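PDB 7K4O: carboxylic ester hydrolase from Aspergillus niger, which hydrolyses carboxylic esters as a serine esterase of the tannase family, a tannin acyl hydrolase that probably releases gallic acid from tannins. Local coordinates for residues A[216-221]-A[420-425]; A[307-312]-A[322-327]; A[426-431]-A[457-462]. One frame throughout, in Å; residues are numbered along the deposited sequence.

Contact 1: A[216-221]-A[420-425]. With GDE (3,4,5-trihydroxybenzoic acid), chain J.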
# COMPACT_ATOMS: atom_id res chain seq x y z
N SER A 216 -12.65 -2.49 6.07
CA SER A 216 -13.55 -1.94 7.11
C SER A 216 -12.73 -1.59 8.36
O SER A 216 -13.19 -0.71 9.12
CB SER A 216 -14.72 -2.91 7.39
OG SER A 216 -14.27 -4.11 8.00
N PHE A 217 -11.66 -2.31 8.64
CA PHE A 217 -10.84 -2.08 9.86
C PHE A 217 -9.88 -0.95 9.56
O PHE A 217 -9.74 -0.02 10.34
CB PHE A 217 -10.14 -3.36 10.27
CG PHE A 217 -11.04 -4.41 10.90
CD1 PHE A 217 -11.99 -5.08 10.16
CD2 PHE A 217 -10.98 -4.66 12.26
CE1 PHE A 217 -12.86 -5.97 10.75
CE2 PHE A 217 -11.81 -5.59 12.84
CZ PHE A 217 -12.75 -6.24 12.10
N GLN A 218 -9.21 -0.99 8.39
CA GLN A 218 -8.16 -0.02 8.05
C GLN A 218 -8.78 1.37 7.94
O GLN A 218 -8.17 2.35 8.40
CB GLN A 218 -7.52 -0.43 6.72
CG GLN A 218 -6.70 0.70 6.07
CD GLN A 218 -5.66 1.33 6.98
OE1 GLN A 218 -5.16 0.68 7.90
NE2 GLN A 218 -5.29 2.55 6.64
N GLN A 219 -9.93 1.55 7.24
CA GLN A 219 -10.44 2.91 7.03
C GLN A 219 -10.99 3.45 8.37
O GLN A 219 -10.74 4.61 8.73
CB GLN A 219 -11.53 2.98 5.97
CG GLN A 219 -11.15 2.38 4.60
CD GLN A 219 -9.82 2.85 4.08
OE1 GLN A 219 -9.37 3.96 4.39
NE2 GLN A 219 -9.23 2.04 3.18
N THR A 220 -11.70 2.61 9.10
CA THR A 220 -12.35 3.08 10.35
C THR A 220 -11.28 3.41 11.41
O THR A 220 -11.50 4.39 12.18
CB THR A 220 -13.32 2.05 10.87
OG1 THR A 220 -14.26 1.71 9.85
CG2 THR A 220 -14.08 2.56 12.08
N GLN A 221 -10.18 2.69 11.47
CA GLN A 221 -9.14 2.94 12.51
C GLN A 221 -8.52 4.31 12.33
O GLN A 221 -7.93 4.82 13.34
CB GLN A 221 -8.12 1.81 12.62
CG GLN A 221 -7.22 1.63 11.43
CD GLN A 221 -6.04 2.59 11.39
OE1 GLN A 221 -5.42 2.83 12.45
NE2 GLN A 221 -5.78 3.17 10.21
N PHE A 420 2.61 5.51 9.29
CA PHE A 420 1.66 6.30 10.08
C PHE A 420 0.27 6.27 9.46
O PHE A 420 -0.64 6.93 9.99
CB PHE A 420 2.11 7.76 10.16
CG PHE A 420 2.37 8.41 8.83
CD1 PHE A 420 1.34 8.93 8.08
CD2 PHE A 420 3.66 8.41 8.29
CE1 PHE A 420 1.59 9.53 6.85
CE2 PHE A 420 3.89 8.99 7.06
CZ PHE A 420 2.86 9.54 6.33
N SER A 421 0.13 5.57 8.32
CA SER A 421 -1.12 5.63 7.52
C SER A 421 -1.78 4.25 7.56
O SER A 421 -3.00 4.21 7.58
CB SER A 421 -0.86 6.15 6.14
OG SER A 421 -2.06 6.33 5.40
N ILE A 422 -0.98 3.19 7.45
CA ILE A 422 -1.44 1.78 7.54
C ILE A 422 -0.57 1.09 8.53
O ILE A 422 0.65 1.02 8.34
CB ILE A 422 -1.40 1.10 6.16
CG1 ILE A 422 -2.11 1.98 5.12
CG2 ILE A 422 -1.94 -0.31 6.29
CD1 ILE A 422 -2.23 1.39 3.74
N PRO A 423 -1.14 0.51 9.61
CA PRO A 423 -0.33 -0.17 10.60
C PRO A 423 0.54 -1.27 9.98
O PRO A 423 0.04 -2.12 9.29
CB PRO A 423 -1.33 -0.75 11.57
CG PRO A 423 -2.50 0.15 11.44
CD PRO A 423 -2.59 0.47 9.95
N THR A 424 1.83 -1.29 10.31
CA THR A 424 2.72 -2.36 9.82
C THR A 424 2.16 -3.74 10.16
O THR A 424 2.30 -4.67 9.33
CB THR A 424 4.15 -2.18 10.37
OG1 THR A 424 4.49 -0.80 10.27
CG2 THR A 424 5.12 -3.06 9.61
N ALA A 425 1.59 -3.92 11.36
CA ALA A 425 1.06 -5.22 11.77
C ALA A 425 -0.07 -5.69 10.85
O ALA A 425 -0.37 -6.88 10.87
CB ALA A 425 0.65 -5.14 13.23
OAA GDE J . -3.27 4.96 -0.93
OAB GDE J . -2.19 6.25 0.50
OAC GDE J . -7.49 3.65 1.71
OAD GDE J . -4.27 4.95 4.99
OAE GDE J . -6.70 4.00 4.38
CAF GDE J . -5.31 4.54 0.96
CAG GDE J . -3.67 5.20 2.64
CAH GDE J . -3.13 5.45 0.23
CAI GDE J . -6.21 4.18 1.99
CAJ GDE J . -4.59 4.88 3.67
CAK GDE J . -4.10 5.09 1.33
CAL GDE J . -5.81 4.35 3.34
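Gln218 lays its terminal amide across Ile422 and the ring of Pro423, crossing the isoleucine at about a right angle. CG stands anti to the backbone N and the chain then bends at chi2, which brings NE2 to the carbonyl of Ser421. Gln218 NE2 gives one N-H to a lone pair of Ser421 O at 3.0 Å and 162°, with the acceptor close to the amide plane. Its other N-H runs almost straight, at 178°, to OAE of the gallic acid. An amide suits this place because one flat group can bridge backbone and ligand, while Gln218 OE1 rests 3.3 Å from Pro423 CD. Helix 215-221 and the loop after strand 410-416 thus form part of the gallate pocket of an alpha/beta-hydrolase fold. In that loop Asp419, probably the acid of a Ser186-His465-Asp419 triad, accepts the N-H groups of Ser421 and Ile422. Gln219 grips two phenol oxygens: its OE1 receives OAE at 2.7 Å, and its NE2 donates to OAC at 2.8 Å. At the third, Ser421 OG and OAD share a 2.6 Å hydrogen bond. Gln221 NE2 donates to Gln218 O at 3.1 Å and also bonds to Tyr325 OH.

Contact 2: A[307-312]-A[322-327]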
# COMPACT_ATOMS: atom_id res chain seq x y z
N LYS A 307 -0.26 6.42 24.68
CA LYS A 307 -0.23 5.00 25.03
C LYS A 307 -1.54 4.37 24.55
O LYS A 307 -1.53 3.17 24.21
CB LYS A 307 -0.10 4.76 26.53
CG LYS A 307 1.30 4.91 27.07
CD LYS A 307 1.38 4.35 28.47
CE LYS A 307 2.79 4.45 29.00
NZ LYS A 307 2.90 3.76 30.30
N THR A 308 -2.63 5.09 24.67
CA THR A 308 -3.97 4.54 24.32
C THR A 308 -4.02 4.31 22.79
O THR A 308 -4.54 3.27 22.38
CB THR A 308 -5.09 5.45 24.86
OG1 THR A 308 -4.90 5.52 26.29
CG2 THR A 308 -6.44 4.88 24.54
N ILE A 309 -3.51 5.25 22.02
CA ILE A 309 -3.45 5.15 20.52
C ILE A 309 -2.60 3.94 20.18
O ILE A 309 -3.05 3.04 19.45
CB ILE A 309 -2.92 6.43 19.90
CG1 ILE A 309 -3.93 7.56 20.05
CG2 ILE A 309 -2.58 6.19 18.42
CD1 ILE A 309 -3.41 8.93 19.71
N ILE A 310 -1.39 3.89 20.72
CA ILE A 310 -0.47 2.75 20.42
C ILE A 310 -1.11 1.42 20.77
O ILE A 310 -0.88 0.43 20.06
CB ILE A 310 0.91 2.99 21.05
CG1 ILE A 310 1.55 4.15 20.31
CG2 ILE A 310 1.78 1.74 21.05
CD1 ILE A 310 2.81 4.68 20.93
N ASN A 311 -1.90 1.34 21.85
CA ASN A 311 -2.48 0.07 22.32
C ASN A 311 -3.61 -0.44 21.39
O ASN A 311 -3.98 -1.58 21.55
CB ASN A 311 -3.07 0.25 23.73
CG ASN A 311 -3.35 -1.05 24.42
OD1 ASN A 311 -2.47 -1.90 24.56
ND2 ASN A 311 -4.58 -1.22 24.87
N GLY A 312 -4.12 0.40 20.51
CA GLY A 312 -5.12 -0.01 19.49
C GLY A 312 -6.54 0.01 20.05
O GLY A 312 -6.75 -0.06 21.28
N TYR A 322 -8.90 -3.98 17.07
CA TYR A 322 -7.86 -3.89 16.03
C TYR A 322 -6.54 -3.51 16.71
O TYR A 322 -6.44 -3.53 17.94
CB TYR A 322 -8.31 -2.96 14.90
CG TYR A 322 -7.65 -3.23 13.54
CD1 TYR A 322 -7.53 -4.51 13.07
CD2 TYR A 322 -7.13 -2.19 12.78
CE1 TYR A 322 -6.87 -4.78 11.86
CE2 TYR A 322 -6.55 -2.43 11.53
CZ TYR A 322 -6.43 -3.73 11.09
OH TYR A 322 -5.77 -3.96 9.89
N PHE A 323 -5.57 -3.13 15.91
CA PHE A 323 -4.22 -2.68 16.34
C PHE A 323 -3.93 -1.41 15.61
O PHE A 323 -4.63 -1.02 14.66
CB PHE A 323 -3.18 -3.79 16.16
CG PHE A 323 -3.35 -4.57 14.87
CD1 PHE A 323 -2.98 -3.98 13.68
CD2 PHE A 323 -3.90 -5.83 14.86
CE1 PHE A 323 -3.21 -4.65 12.49
CE2 PHE A 323 -4.05 -6.52 13.68
CZ PHE A 323 -3.72 -5.91 12.50
N SER A 324 -2.92 -0.73 16.09
CA SER A 324 -2.56 0.59 15.59
C SER A 324 -1.12 0.55 15.06
O SER A 324 -0.50 -0.53 15.01
CB SER A 324 -2.74 1.64 16.67
OG SER A 324 -2.66 2.94 16.14
N TYR A 325 -0.67 1.72 14.64
CA TYR A 325 0.68 1.94 14.08
C TYR A 325 1.73 1.55 15.12
O TYR A 325 1.49 1.63 16.36
CB TYR A 325 0.84 3.38 13.64
CG TYR A 325 -0.35 3.89 12.88
CD1 TYR A 325 -0.59 3.50 11.56
CD2 TYR A 325 -1.28 4.71 13.47
CE1 TYR A 325 -1.70 3.92 10.87
CE2 TYR A 325 -2.41 5.12 12.79
CZ TYR A 325 -2.62 4.75 11.47
OH TYR A 325 -3.72 5.23 10.81
N GLN A 326 2.87 1.12 14.62
CA GLN A 326 4.01 0.74 15.49
C GLN A 326 4.53 1.97 16.24
O GLN A 326 4.42 3.10 15.78
CB GLN A 326 5.15 0.17 14.66
CG GLN A 326 4.87 -1.22 14.08
CD GLN A 326 4.57 -2.26 15.12
OE1 GLN A 326 3.41 -2.58 15.41
NE2 GLN A 326 5.63 -2.82 15.72
N PRO A 327 5.17 1.76 17.41
CA PRO A 327 6.02 2.83 17.97
C PRO A 327 7.02 3.32 16.90
O PRO A 327 7.46 2.51 16.09
CB PRO A 327 6.73 2.12 19.13
CG PRO A 327 5.81 0.99 19.51
CD PRO A 327 5.18 0.52 18.19
O HOH W 1 -2.22 -1.73 18.74
O HOH W 2 1.26 -0.30 18.33
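The rings of Tyr322 and Phe323 lean on each other. Phe323 CD1 sits over the centre of one tyrosine face, 4.2 Å above its plane, while Tyr322 CE1 lies over one face of the phenylalanine, displaced toward the rim. Phe323 also meets the ring of Tyr544 and rests on Ala425, Ala426 and Arg429, and Tyr322 OH bonds to Arg214. The rings face each other and these neighbours, while the backbone beside them approaches the helix end. There Gly312 CA comes within 4.2 Å of Phe323 CA. Glycine fits doubly: its phi is positive (84°), and a CB would point straight into the backbone of Tyr322 and Phe323. Ser324 is the small side chain that faces the helix. Ser324 CB lies 3.1 Å from Ile309 O, an oxygen that already accepts Gly312 N; OG, anti to the backbone N, turns toward Ile309 CG2. Ile310 O is served by solvent: one water donates to it at 2.9 Å and accepts Ser324 N, and a second, 2.8 Å from Ile310 O, also donates to Tyr325 O. Farther along, Ile310 CG2 reaches the ring of Pro327 at 4.4 Å, both against Leu270. A helix C-terminal region is here left through Gly312, the first residue to depart from helical angles, with Ile310 O linked through two waters to an irregular, extended segment.

Contact 3: A[426-431]-A[457-462]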
# COMPACT_ATOMS: atom_id res chain seq x y z
N ALA A 426 -0.70 -4.80 10.10
CA ALA A 426 -1.78 -5.19 9.16
C ALA A 426 -1.22 -6.16 8.11
O ALA A 426 -1.98 -7.06 7.69
CB ALA A 426 -2.42 -4.04 8.51
N SER A 427 0.03 -5.96 7.72
CA SER A 427 0.65 -6.83 6.67
C SER A 427 1.02 -8.17 7.27
O SER A 427 0.78 -9.21 6.63
CB SER A 427 1.82 -6.14 6.00
OG SER A 427 1.39 -5.08 5.16
N ILE A 428 1.65 -8.20 8.46
CA ILE A 428 1.96 -9.50 9.10
C ILE A 428 0.69 -10.30 9.24
O ILE A 428 0.68 -11.52 8.99
CB ILE A 428 2.65 -9.27 10.48
CG1 ILE A 428 4.13 -8.89 10.35
CG2 ILE A 428 2.53 -10.53 11.28
CD1 ILE A 428 4.41 -7.58 9.77
N ARG A 429 -0.40 -9.66 9.68
CA ARG A 429 -1.63 -10.43 9.92
C ARG A 429 -2.08 -11.19 8.67
O ARG A 429 -2.53 -12.32 8.77
CB ARG A 429 -2.75 -9.54 10.44
CG ARG A 429 -3.94 -10.41 10.86
CD ARG A 429 -5.05 -9.54 11.46
NE ARG A 429 -6.14 -10.35 11.94
CZ ARG A 429 -6.26 -10.84 13.19
NH1 ARG A 429 -5.36 -10.56 14.12
NH2 ARG A 429 -7.30 -11.58 13.51
N TYR A 430 -2.03 -10.55 7.51
CA TYR A 430 -2.52 -11.22 6.29
C TYR A 430 -1.62 -12.40 5.94
O TYR A 430 -2.14 -13.47 5.56
CB TYR A 430 -2.62 -10.24 5.12
CG TYR A 430 -3.18 -10.91 3.90
CD1 TYR A 430 -4.49 -11.39 3.86
CD2 TYR A 430 -2.38 -11.13 2.77
CE1 TYR A 430 -4.99 -12.06 2.75
CE2 TYR A 430 -2.87 -11.76 1.65
CZ TYR A 430 -4.17 -12.23 1.63
OH TYR A 430 -4.61 -12.88 0.52
N TRP A 431 -0.30 -12.22 6.03
CA TRP A 431 0.62 -13.34 5.72
C TRP A 431 0.31 -14.49 6.67
O TRP A 431 0.23 -15.67 6.25
CB TRP A 431 2.06 -12.85 5.82
CG TRP A 431 3.11 -13.86 5.49
CD1 TRP A 431 3.78 -13.98 4.30
CD2 TRP A 431 3.68 -14.84 6.38
NE1 TRP A 431 4.74 -14.96 4.39
CE2 TRP A 431 4.68 -15.52 5.65
CE3 TRP A 431 3.46 -15.21 7.72
CZ2 TRP A 431 5.45 -16.53 6.22
CZ3 TRP A 431 4.23 -16.21 8.27
CH2 TRP A 431 5.19 -16.87 7.51
N LEU A 457 7.42 -11.56 2.85
CA LEU A 457 7.04 -10.31 3.49
C LEU A 457 8.25 -9.69 4.18
O LEU A 457 8.97 -10.42 4.93
CB LEU A 457 5.93 -10.61 4.51
CG LEU A 457 5.56 -9.46 5.44
CD1 LEU A 457 4.98 -8.26 4.69
CD2 LEU A 457 4.59 -9.98 6.49
N TYR A 458 8.44 -8.41 4.00
CA TYR A 458 9.62 -7.68 4.50
C TYR A 458 9.18 -6.37 5.13
O TYR A 458 8.49 -5.58 4.47
CB TYR A 458 10.63 -7.42 3.38
CG TYR A 458 11.02 -8.62 2.56
CD1 TYR A 458 10.23 -9.00 1.49
CD2 TYR A 458 12.18 -9.35 2.80
CE1 TYR A 458 10.55 -10.07 0.68
CE2 TYR A 458 12.51 -10.43 1.99
CZ TYR A 458 11.71 -10.79 0.93
OH TYR A 458 11.98 -11.87 0.10
N THR A 459 9.58 -6.08 6.37
CA THR A 459 9.38 -4.71 6.90
C THR A 459 10.58 -3.84 6.57
O THR A 459 11.72 -4.38 6.35
CB THR A 459 9.01 -4.70 8.39
OG1 THR A 459 10.15 -4.97 9.22
CG2 THR A 459 7.89 -5.68 8.72
N VAL A 460 10.36 -2.55 6.48
CA VAL A 460 11.43 -1.60 6.05
C VAL A 460 11.77 -0.72 7.26
O VAL A 460 11.00 0.19 7.61
CB VAL A 460 11.02 -0.76 4.84
CG1 VAL A 460 12.20 0.03 4.31
CG2 VAL A 460 10.41 -1.66 3.74
N PRO A 461 12.98 -0.91 7.85
CA PRO A 461 13.40 -0.10 8.99
C PRO A 461 13.26 1.40 8.78
O PRO A 461 13.69 1.95 7.78
CB PRO A 461 14.89 -0.46 9.17
CG PRO A 461 14.98 -1.86 8.67
CD PRO A 461 13.98 -1.93 7.51
N GLY A 462 12.59 2.04 9.75
CA GLY A 462 12.40 3.50 9.80
C GLY A 462 11.51 4.11 8.73
O GLY A 462 11.24 5.30 8.80
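Leu457 carries this contact, and both of its methyl groups are used. Its CB points toward helix 425-438; with CG anti to the backbone N, chi2 of 63° turns CD1 to Ser427 and CD2 to Ile428 and Trp431. Leu457 CD2 goes deepest, 3.7 Å from Ile428 CA and 3.9 Å from Trp431 CB, while Leu457 CD1 touches Ser427 CB at 4.0 Å. Leucine suits the place because its two methyls fork at CG and touch Ser427 and Trp431, one turn apart, at once. Ile428 meets it at about a right angle. Its CG1 lies beside the backbone N, and the bend at chi2 (68°) swings Ile428 CD1 round to the strand, where it touches Leu457 CD2 and, at 4.1 Å, Thr459 CG2. Trp431 holds its CG anti to the backbone N, and the indole crosses the leucine obliquely, with Trp431 CD1 4.0 Å from Leu457 CB; the rest of the ring packs on helix 444-452, and NE1 is hydrogen-bonded to Tyr455.

Two hydroxyls are turned to other tasks. Ser427 OG, set beside its own backbone N, bonds to His415 and His413 of the adjacent strand and leaves CB for Leu457. In Thr459, OG1 takes the crowded place between N and carbonyl carbon and bonds to Arg520 and Asp417, so CG2 is the branch that meets Ile428. Each residue thus offers a carbon to the interface while its oxygen is satisfied to one side.

The short axes of helix and strand lie 9.5 Å apart and run nearly antiparallel, at 170°. Helix 425-438 is the first of two helices, with 444-452, in the beta-alpha-beta crossover from strand 410-416 to the parallel edge strand 455-460 of the central alpha/beta-hydrolase sheet.

How the contacts relate
From the N terminus, residues 216-221 come first and wait nearly two hundred residues for their partner 420-425. Inside that long loop contact 2 is nested, closing a short excursion between 307-312 and 322-327. Contact 3 follows in series: 426-431 continues directly from the second segment of contact 1 and meets the edge strand after a further 25 residues. Contacts 1 and 2 join where the Tyr325 ring packs on Ser421 and Pro423 CB meets Ser324 O. Contact 2 rests on the helix of contact 3, and Thr424 touches Thr459. The gallate pocket, the region between strands 205-209 and 410-416, probably the lid inserted into the hydrolase fold, and the sheet edge are thereby tied together through 420-431.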